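Periplasmic binding protein (Mycobacterium smegmatis, PDB 4MDY) probably captures an iron-carrying solute outside the cytoplasmic membrane and delivers it to an ABC transporter. Local coordinates at residues V122-G126 against S127-F131; E150-E153 against L154-V158; L214-R217 against D218-A221; I261-T264 against K265-G269. All blocks are in the same frame, centred on the assembly; numbering follows the deposited sequence.

Contact 1: V122-G126 against S127-F131; sequences VAQTG and SEAFF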
loop_
_atom_site.group_PDB
_atom_site.type_symbol
_atom_site.label_atom_id
_atom_site.label_comp_id
_atom_site.label_asym_id
_atom_site.label_seq_id
_atom_site.Cartn_x
_atom_site.Cartn_y
_atom_site.Cartn_z
ATOM N N VAL A 122 -3.584 5.670 17.470
ATOM C CA VAL A 122 -2.863 4.446 17.118
ATOM C C VAL A 122 -1.701 4.817 16.207
ATOM O O VAL A 122 -1.911 5.307 15.090
ATOM C CB VAL A 122 -3.767 3.424 16.389
ATOM C CG1 VAL A 122 -3.018 2.108 16.175
ATOM C CG2 VAL A 122 -5.055 3.182 17.160
ATOM N N ALA A 123 -0.483 4.574 16.691
ATOM C CA ALA A 123 0.745 4.873 15.963
ATOM C C ALA A 123 1.333 3.638 15.294
ATOM O O ALA A 123 0.914 2.500 15.549
ATOM C CB ALA A 123 1.780 5.474 16.908
ATOM N N GLN A 124 2.328 3.882 14.450
ATOM C CA GLN A 124 3.145 2.819 13.883
ATOM C C GLN A 124 3.702 1.942 15.011
ATOM O O GLN A 124 3.885 2.401 16.146
ATOM C CB GLN A 124 4.280 3.388 13.025
ATOM C CG GLN A 124 5.332 4.200 13.779
ATOM C CD GLN A 124 5.032 5.689 13.841
ATOM O OE1 GLN A 124 3.872 6.113 13.820
ATOM N NE2 GLN A 124 6.083 6.491 13.916
ATOM N N THR A 125 3.949 0.682 14.707
ATOM C CA THR A 125 4.329 -0.274 15.752
ATOM C C THR A 125 5.807 -0.196 16.100
ATOM O O THR A 125 6.189 -0.432 17.249
ATOM C CB THR A 125 3.988 -1.717 15.339
ATOM O OG1 THR A 125 4.479 -1.963 14.023
ATOM C CG2 THR A 125 2.500 -1.933 15.334
ATOM N N GLY A 126 6.634 0.126 15.111
ATOM C CA GLY A 126 8.080 0.154 15.286
ATOM C C GLY A 126 8.693 1.446 14.787
ATOM O O GLY A 126 8.139 2.523 14.995
ATOM N N SER A 127 9.827 1.331 14.107
ATOM C CA SER A 127 10.653 2.487 13.754
ATOM C C SER A 127 10.401 3.074 12.355
ATOM O O SER A 127 11.127 3.972 11.927
ATOM C CB SER A 127 12.124 2.094 13.882
ATOM O OG SER A 127 12.437 1.053 12.976
ATOM N N GLU A 128 9.386 2.578 11.647
ATOM C CA GLU A 128 9.031 3.110 10.331
ATOM C C GLU A 128 7.739 3.915 10.441
ATOM O O GLU A 128 6.676 3.362 10.716
ATOM C CB GLU A 128 8.878 1.977 9.317
ATOM C CG GLU A 128 10.137 1.128 9.145
ATOM C CD GLU A 128 11.346 1.928 8.666
ATOM O OE1 GLU A 128 11.170 2.884 7.877
ATOM O OE2 GLU A 128 12.481 1.595 9.076
ATOM N N ALA A 129 7.847 5.223 10.225
ATOM C CA ALA A 129 6.743 6.155 10.457
ATOM C C ALA A 129 5.826 6.239 9.244
ATOM O O ALA A 129 4.679 6.661 9.359
ATOM C CB ALA A 129 7.291 7.527 10.813
ATOM N N PHE A 130 6.365 5.846 8.091
ATOM C CA PHE A 130 5.606 5.629 6.867
ATOM C C PHE A 130 5.846 4.203 6.372
ATOM O O PHE A 130 6.956 3.683 6.467
ATOM C CB PHE A 130 6.058 6.587 5.766
ATOM C CG PHE A 130 5.453 7.966 5.849
ATOM C CD1 PHE A 130 4.105 8.164 5.591
ATOM C CD2 PHE A 130 6.247 9.070 6.133
ATOM C CE1 PHE A 130 3.552 9.424 5.640
ATOM C CE2 PHE A 130 5.700 10.341 6.186
ATOM C CZ PHE A 130 4.351 10.519 5.935
ATOM N N PHE A 131 4.803 3.597 5.823
ATOM C CA PHE A 131 4.905 2.330 5.099
ATOM C C PHE A 131 5.559 1.201 5.897
ATOM O O PHE A 131 6.400 0.477 5.378
ATOM C CB PHE A 131 5.608 2.548 3.754
ATOM C CG PHE A 131 4.961 3.613 2.914
ATOM C CD1 PHE A 131 3.631 3.500 2.540
ATOM C CD2 PHE A 131 5.671 4.735 2.512
ATOM C CE1 PHE A 131 3.019 4.480 1.777
ATOM C CE2 PHE A 131 5.063 5.720 1.750
ATOM C CZ PHE A 131 3.737 5.591 1.384
HETATM O O HOH W 1 6.908 0.941 12.122
#

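Contact 2: E150-E153 against L154-V158; sequences EMTE and LIKSV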
loop_
_atom_site.group_PDB
_atom_site.type_symbol
_atom_site.label_atom_id
_atom_site.label_comp_id
_atom_site.label_asym_id
_atom_site.label_seq_id
_atom_site.Cartn_x
_atom_site.Cartn_y
_atom_site.Cartn_z
ATOM N N GLU A 150 -11.703 -10.844 12.566
ATOM C CA GLU A 150 -11.924 -10.647 11.141
ATOM C C GLU A 150 -10.645 -10.210 10.439
ATOM O O GLU A 150 -10.359 -10.655 9.326
ATOM C CB GLU A 150 -13.041 -9.622 10.889
ATOM C CG GLU A 150 -13.436 -9.478 9.416
ATOM C CD GLU A 150 -14.107 -10.725 8.865
ATOM O OE1 GLU A 150 -15.350 -10.764 8.851
ATOM O OE2 GLU A 150 -13.395 -11.682 8.480
HETATM N N MSE A 151 -9.884 -9.323 11.070
HETATM C CA MSE A 151 -8.670 -8.793 10.441
HETATM C C MSE A 151 -7.688 -9.915 10.231
HETATM O O MSE A 151 -7.031 -9.998 9.192
HETATM C CB MSE A 151 -8.042 -7.680 11.278
HETATM C CG MSE A 151 -6.927 -6.951 10.534
HETATM SE SE MSE A 151 -7.638 -5.886 9.027
HETATM C CE MSE A 151 -8.278 -4.416 10.176
ATOM N N THR A 152 -7.586 -10.796 11.214
ATOM C CA THR A 152 -6.721 -11.965 11.067
ATOM C C THR A 152 -7.157 -12.792 9.866
ATOM O O THR A 152 -6.328 -13.192 9.049
ATOM C CB THR A 152 -6.762 -12.816 12.334
ATOM O OG1 THR A 152 -6.254 -12.030 13.414
ATOM C CG2 THR A 152 -5.914 -14.077 12.185
ATOM N N GLU A 153 -8.455 -13.053 9.778
ATOM C CA GLU A 153 -9.033 -13.733 8.618
ATOM C C GLU A 153 -8.692 -13.041 7.292
ATOM O O GLU A 153 -8.334 -13.710 6.325
ATOM C CB GLU A 153 -10.555 -13.835 8.766
ATOM C CG GLU A 153 -11.249 -14.481 7.579
ATOM C CD GLU A 153 -10.792 -15.908 7.352
ATOM O OE1 GLU A 153 -10.379 -16.582 8.333
ATOM O OE2 GLU A 153 -10.843 -16.351 6.188
ATOM N N LEU A 154 -8.800 -11.711 7.257
ATOM C CA LEU A 154 -8.503 -10.937 6.046
ATOM C C LEU A 154 -7.034 -11.079 5.624
ATOM O O LEU A 154 -6.735 -11.237 4.441
ATOM C CB LEU A 154 -8.848 -9.456 6.248
ATOM C CG LEU A 154 -10.327 -9.082 6.148
ATOM C CD1 LEU A 154 -10.623 -7.859 7.003
ATOM C CD2 LEU A 154 -10.737 -8.843 4.696
ATOM N N ILE A 155 -6.127 -11.041 6.593
ATOM C CA ILE A 155 -4.704 -11.255 6.317
ATOM C C ILE A 155 -4.471 -12.666 5.742
ATOM O O ILE A 155 -3.764 -12.830 4.740
ATOM C CB ILE A 155 -3.846 -11.020 7.581
ATOM C CG1 ILE A 155 -3.891 -9.537 7.985
ATOM C CG2 ILE A 155 -2.400 -11.450 7.345
ATOM C CD1 ILE A 155 -3.346 -9.233 9.374
ATOM N N LYS A 156 -5.074 -13.670 6.375
ATOM C CA LYS A 156 -5.043 -15.054 5.876
ATOM C C LYS A 156 -5.548 -15.159 4.443
ATOM O O LYS A 156 -4.960 -15.855 3.617
ATOM C CB LYS A 156 -5.925 -15.966 6.733
ATOM C CG LYS A 156 -5.291 -16.467 8.014
ATOM C CD LYS A 156 -6.300 -17.250 8.847
ATOM C CE LYS A 156 -5.750 -17.567 10.232
ATOM N NZ LYS A 156 -6.699 -18.362 11.057
ATOM N N SER A 157 -6.661 -14.483 4.177
ATOM C CA SER A 157 -7.312 -14.510 2.865
ATOM C C SER A 157 -6.394 -13.982 1.755
ATOM O O SER A 157 -6.330 -14.558 0.672
ATOM C CB SER A 157 -8.603 -13.691 2.912
ATOM O OG SER A 157 -9.302 -13.787 1.691
ATOM N N VAL A 158 -5.696 -12.884 2.033
ATOM C CA VAL A 158 -4.733 -12.310 1.093
ATOM C C VAL A 158 -3.580 -13.269 0.821
ATOM O O VAL A 158 -3.242 -13.513 -0.333
ATOM C CB VAL A 158 -4.183 -10.961 1.602
ATOM C CG1 VAL A 158 -2.963 -10.518 0.797
ATOM C CG2 VAL A 158 -5.274 -9.901 1.558
HETATM O O HOH W 2 -8.810 -16.299 10.898
#

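Contact 3: L214-R217 against D218-A221; sequences LIPR and DEIA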
loop_
_atom_site.group_PDB
_atom_site.type_symbol
_atom_site.label_atom_id
_atom_site.label_comp_id
_atom_site.label_asym_id
_atom_site.label_seq_id
_atom_site.Cartn_x
_atom_site.Cartn_y
_atom_site.Cartn_z
ATOM N N LEU A 214 16.958 3.371 -6.415
ATOM C CA LEU A 214 17.150 4.182 -7.596
ATOM C C LEU A 214 18.324 3.622 -8.385
ATOM O O LEU A 214 19.429 3.464 -7.862
ATOM C CB LEU A 214 17.421 5.630 -7.200
ATOM C CG LEU A 214 17.547 6.661 -8.326
ATOM C CD1 LEU A 214 16.213 6.879 -9.019
ATOM C CD2 LEU A 214 18.082 7.964 -7.764
ATOM N N ILE A 215 18.060 3.320 -9.648
ATOM C CA ILE A 215 19.063 2.824 -10.566
ATOM C C ILE A 215 19.514 4.000 -11.436
ATOM O O ILE A 215 18.733 4.512 -12.240
ATOM C CB ILE A 215 18.479 1.708 -11.442
ATOM C CG1 ILE A 215 17.940 0.579 -10.555
ATOM C CG2 ILE A 215 19.519 1.178 -12.417
ATOM C CD1 ILE A 215 16.918 -0.294 -11.245
ATOM N N PRO A 216 20.772 4.443 -11.270
ATOM C CA PRO A 216 21.223 5.577 -12.070
ATOM C C PRO A 216 21.184 5.278 -13.569
ATOM O O PRO A 216 21.258 4.122 -13.974
ATOM C CB PRO A 216 22.652 5.818 -11.583
ATOM C CG PRO A 216 23.069 4.555 -10.912
ATOM C CD PRO A 216 21.826 3.930 -10.373
ATOM N N ARG A 217 21.054 6.324 -14.377
ATOM C CA ARG A 217 20.856 6.164 -15.817
ATOM C C ARG A 217 21.916 5.279 -16.485
ATOM O O ARG A 217 21.600 4.476 -17.360
ATOM C CB ARG A 217 20.830 7.533 -16.497
ATOM C CG ARG A 217 20.242 7.492 -17.891
ATOM C CD ARG A 217 19.863 8.877 -18.392
ATOM N NE ARG A 217 19.377 8.796 -19.764
ATOM C CZ ARG A 217 18.181 8.334 -20.119
ATOM N NH1 ARG A 217 17.311 7.913 -19.200
ATOM N NH2 ARG A 217 17.850 8.288 -21.408
ATOM N N ASP A 218 23.168 5.421 -16.065
ATOM C CA ASP A 218 24.252 4.641 -16.656
ATOM C C ASP A 218 24.229 3.139 -16.274
ATOM O O ASP A 218 24.960 2.345 -16.871
ATOM C CB ASP A 218 25.614 5.283 -16.347
ATOM C CG ASP A 218 25.977 5.226 -14.883
ATOM O OD1 ASP A 218 25.081 5.372 -14.032
ATOM O OD2 ASP A 218 27.170 5.050 -14.586
ATOM N N GLU A 219 23.386 2.751 -15.314
ATOM C CA GLU A 219 23.292 1.344 -14.873
ATOM C C GLU A 219 21.990 0.635 -15.265
ATOM O O GLU A 219 21.779 -0.517 -14.916
ATOM C CB GLU A 219 23.478 1.259 -13.352
ATOM C CG GLU A 219 24.900 1.551 -12.897
ATOM C CD GLU A 219 25.045 1.552 -11.382
ATOM O OE1 GLU A 219 24.378 0.736 -10.710
ATOM O OE2 GLU A 219 25.828 2.374 -10.860
ATOM N N ILE A 220 21.117 1.313 -15.995
ATOM C CA ILE A 220 19.798 0.762 -16.297
ATOM C C ILE A 220 19.861 -0.579 -17.030
ATOM O O ILE A 220 19.215 -1.542 -16.612
ATOM C CB ILE A 220 18.954 1.760 -17.110
ATOM C CG1 ILE A 220 18.556 2.934 -16.224
ATOM C CG2 ILE A 220 17.706 1.095 -17.663
ATOM C CD1 ILE A 220 17.992 4.105 -16.996
ATOM N N ALA A 221 20.621 -0.632 -18.117
ATOM C CA ALA A 221 20.774 -1.865 -18.892
ATOM C C ALA A 221 21.388 -2.969 -18.030
ATOM O O ALA A 221 20.875 -4.083 -17.983
ATOM C CB ALA A 221 21.620 -1.626 -20.132
#

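Contact 4: I261-T264 against K265-G269; sequences IFTT and KELAG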
loop_
_atom_site.group_PDB
_atom_site.type_symbol
_atom_site.label_atom_id
_atom_site.label_comp_id
_atom_site.label_asym_id
_atom_site.label_seq_id
_atom_site.Cartn_x
_atom_site.Cartn_y
_atom_site.Cartn_z
ATOM N N ILE A 261 5.499 -5.125 -18.236
ATOM C CA ILE A 261 4.128 -4.933 -17.828
ATOM C C ILE A 261 3.964 -3.470 -17.425
ATOM O O ILE A 261 4.648 -2.984 -16.524
ATOM C CB ILE A 261 3.751 -5.849 -16.649
ATOM C CG1 ILE A 261 3.851 -7.319 -17.072
ATOM C CG2 ILE A 261 2.341 -5.540 -16.171
ATOM C CD1 ILE A 261 3.777 -8.313 -15.939
ATOM N N PHE A 262 3.064 -2.771 -18.106
ATOM C CA PHE A 262 2.713 -1.410 -17.741
ATOM C C PHE A 262 1.330 -1.470 -17.101
ATOM O O PHE A 262 0.329 -1.730 -17.771
ATOM C CB PHE A 262 2.735 -0.479 -18.960
ATOM C CG PHE A 262 4.073 -0.427 -19.659
ATOM C CD1 PHE A 262 5.145 0.254 -19.094
ATOM C CD2 PHE A 262 4.265 -1.072 -20.874
ATOM C CE1 PHE A 262 6.379 0.305 -19.733
ATOM C CE2 PHE A 262 5.492 -1.028 -21.510
ATOM C CZ PHE A 262 6.549 -0.336 -20.943
ATOM N N THR A 263 1.287 -1.258 -15.788
ATOM C CA THR A 263 0.056 -1.412 -15.034
ATOM C C THR A 263 -0.972 -0.369 -15.447
ATOM O O THR A 263 -0.629 0.731 -15.892
ATOM C CB THR A 263 0.288 -1.270 -13.520
ATOM O OG1 THR A 263 0.815 0.035 -13.236
ATOM C CG2 THR A 263 1.245 -2.351 -13.012
ATOM N N THR A 264 -2.237 -0.732 -15.287
ATOM C CA THR A 264 -3.309 0.247 -15.284
ATOM C C THR A 264 -3.188 1.098 -14.025
ATOM O O THR A 264 -2.512 0.719 -13.059
ATOM C CB THR A 264 -4.694 -0.420 -15.271
ATOM O OG1 THR A 264 -4.825 -1.241 -14.102
ATOM C CG2 THR A 264 -4.911 -1.259 -16.527
ATOM N N LYS A 265 -3.850 2.246 -14.021
ATOM C CA LYS A 265 -3.887 3.076 -12.822
ATOM C C LYS A 265 -4.380 2.295 -11.596
ATOM O O LYS A 265 -3.821 2.432 -10.502
ATOM C CB LYS A 265 -4.785 4.290 -13.030
ATOM C CG LYS A 265 -4.743 5.266 -11.867
ATOM C CD LYS A 265 -5.880 6.256 -11.938
ATOM C CE LYS A 265 -5.674 7.410 -10.985
ATOM N NZ LYS A 265 -6.849 8.311 -11.050
ATOM N N GLU A 266 -5.423 1.484 -11.773
ATOM C CA GLU A 266 -6.010 0.781 -10.633
ATOM C C GLU A 266 -5.038 -0.256 -10.082
ATOM O O GLU A 266 -4.912 -0.404 -8.872
ATOM C CB GLU A 266 -7.353 0.122 -10.974
ATOM C CG GLU A 266 -8.225 -0.035 -9.731
ATOM C CD GLU A 266 -9.315 -1.077 -9.850
ATOM O OE1 GLU A 266 -9.472 -1.682 -10.935
ATOM O OE2 GLU A 266 -10.020 -1.287 -8.837
ATOM N N LEU A 267 -4.335 -0.953 -10.964
ATOM C CA LEU A 267 -3.382 -1.956 -10.509
ATOM C C LEU A 267 -2.183 -1.280 -9.843
ATOM O O LEU A 267 -1.709 -1.750 -8.810
ATOM C CB LEU A 267 -2.962 -2.881 -11.650
ATOM C CG LEU A 267 -1.952 -3.970 -11.283
ATOM C CD1 LEU A 267 -2.387 -4.757 -10.048
ATOM C CD2 LEU A 267 -1.752 -4.907 -12.463
ATOM N N ALA A 268 -1.715 -0.164 -10.409
ATOM C CA ALA A 268 -0.648 0.609 -9.782
ATOM C C ALA A 268 -1.088 1.058 -8.400
ATOM O O ALA A 268 -0.337 0.946 -7.435
ATOM C CB ALA A 268 -0.270 1.822 -10.629
ATOM N N GLY A 269 -2.309 1.571 -8.306
ATOM C CA GLY A 269 -2.853 2.008 -7.021
ATOM C C GLY A 269 -2.962 0.857 -6.040
ATOM O O GLY A 269 -2.614 0.992 -4.871
#

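Contact 1: V122-G126 against S127-F131
A turn packs against itself here: Gln124, just past strand 121-123, lies against the backbone of Glu128 and Ala129 where the chain comes back in the loop leading to helix 134-144. The amide-bearing chain does the touching. Its CG sits between the backbone N and the carbonyl carbon (chi1 65°), and a second bend at chi2 folds the chain alongside the returning backbone. Near the root, Gln124 CB lies 3.3 Å from Glu128 O; at the tip, Gln124 NE2 meets Ala129 CB at 3.5 Å. The small methyl of Ala129 lets the amide come this close, and the length of glutamine carries NE2 on to Leu107 O, where it finds its hydrogen bond. Gly126 and Ser127 form the bend itself. Gly126, at phi -130° and psi -138°, adopts a backbone shape that glycine takes up readily, while exposed Ser127 suits the outer surface of the turn. No direct hydrogen bond joins the two arms; a water sits between them instead, accepting from Gly126 N at 3.1 Å and lying 2.8 Å from Glu128 O, to which it can donate. Beyond the turn, Phe131 N bonds to Asn104 OD1 and Phe131 O to Trp196 NE1, while its ring meets that of Trp57. The loop thus leaves the C-terminal end of an edge strand in a parallel alpha/beta lobe of a periplasmic binding protein.

Contact 2: E150-E153 against L154-V158
Leu154 lays its CD1 methyl across the side chains of Glu150 and the selenomethionine Met151, one turn back along the helix. Leu154 CD1 stands 4.0 Å from Glu150 CG, so the aliphatic part of the glutamate meets the leucine, and 4.1 Å from Met151 SE. The selenium reaches that spot because the Met151 chain, leaving with CG opposite the backbone N (chi1 -170°), bends at both chi2 and chi3. A long flexible residue suits this buried position, where Met151 also touches Val47 and Ala138. Ile155 continues the apolar face toward Lys135 and Thr139, its CD1 lying 4.4 Å from Met151 CG. All this belongs to helix 148-168, the long helix that in this family runs between the two lobes as a rather rigid connector. Its regular i to i+4 bonding is plain in the bond from Lys156 N to Thr152 O, 3.0 Å long and nearly straight at 172°. The outer face is polar. There the extended chain of Lys156 runs beside Thr152 and points the same way, with Lys156 CE 4.0 Å from Thr152 CG2, while Thr152 OG1 turns back to the carbonyl of Asn148. Glu153 crosses Lys156 at about a right angle, and their charged atoms do not meet: Glu153 OE1 and Lys156 NZ are 4.9 Å apart, joined by a water that donates to the carboxylate and accepts from Lys156 NZ.

Contact 3: L214-R217 against D218-A221
With chi1 at -57°, Ile215 sets its CG2 branch opposite the backbone N, and that methyl reaches the start of the following helix, 3.8 Å from Glu219 O and 4.3 Å from Ile220 CG1. Ile220, with chi1 at -70°, swings CG1 to the side of its own N and carries CD1 back against the backbone of Arg217, 3.6 Å from Arg217 O. The two branched side chains thus meet on the inner side of the bend. On its outer side two carboxylates approach the CB-CG side of the Pro216 ring: Pro216 CB is 3.5 Å from Asp218 OD1, and Pro216 CG is 3.5 Å from Glu219 OE2. Proline, lacking an N-H, suits the step from strand to turn. Its carbonyl accepts from Glu219 N at 2.9 Å, the donor lying above the carbonyl plane, which closes a type I beta turn leading into the helix. A weak hydrogen bond, 3.5 Å, follows from Ile220 N to Arg217 O. The extended Arg217 chain leads away from the turn to a salt bridge with Asp246 and the carbonyl of Gly187. The bend therefore joins strand 214-215, paired antiparallel with strand 189-190, to helix 220-224, while Ile220 packs on Val189 and on Ile248 of helix 247-250.

Contact 4: I261-T264 against K265-G269
Thr263 and Thr264 meet Leu267 from different directions, both crossing its side chain at about a right angle, where strand 260-262 gives way to helix 265-273. The junction is a classic N-cap: Thr264 stands right before the helix and its hydroxyl oxygen OG1 accepts from Leu267 N at 3.2 Å, with an N-H...O angle of 159°. The hydroxyl can do this because chi1 of 60° sets OG1 between the backbone N and the carbonyl carbon, turned over the first helical turn. Threonine suits the cap because its short side chain offers an acceptor close to the backbone, meeting an N-H that has no carbonyl one turn earlier in the helix. The carbonyl oxygen of Thr264 then begins the regular pattern, taking Ala268 N at 2.9 Å and 169°, with the donor almost in line with the C=O. Thr263 works on the buried side. Its methyl faces the leucine branch, Thr263 CG2 lying 4.0 Å from Leu267 CD2, a fitting apolar match, while its hydroxyl is bonded to Thr234 O. Strand 260-262 is an edge of the four-stranded parallel sheet, and Leu267 and Thr264 also touch Gln285 of helix 279-294. Lys265 extends away from the cap, and its NZ is hydrogen-bonded to Gly59 O, in a loop far back in the sequence. The small Ala268 side chain lets the residue just past the strand come close: Ala268 CB sits just 3.3 Å from Thr263 OG1.

In the fold
All four contacts are local, and along the chain they follow in series, none enclosing or crossing another. Contact 1 closes the turn that leaves strand 121-123, the edge of the three-stranded parallel sheet, on the way to helix 134-144. Contact 2 comes next, within helix 148-168, which packs on that helix. Contact 3 turns the chain from strand 214-215 into helix 220-224, and contact 4 takes it from an edge of the four-stranded sheet into helix 265-273. Contacts 1, 3 and 4 thus join a strand to the helix that follows, whereas contact 2 lies wholly within one helix. Contacts 1 and 4 lie on opposite sides of the chain's centre, as do contacts 2 and 3.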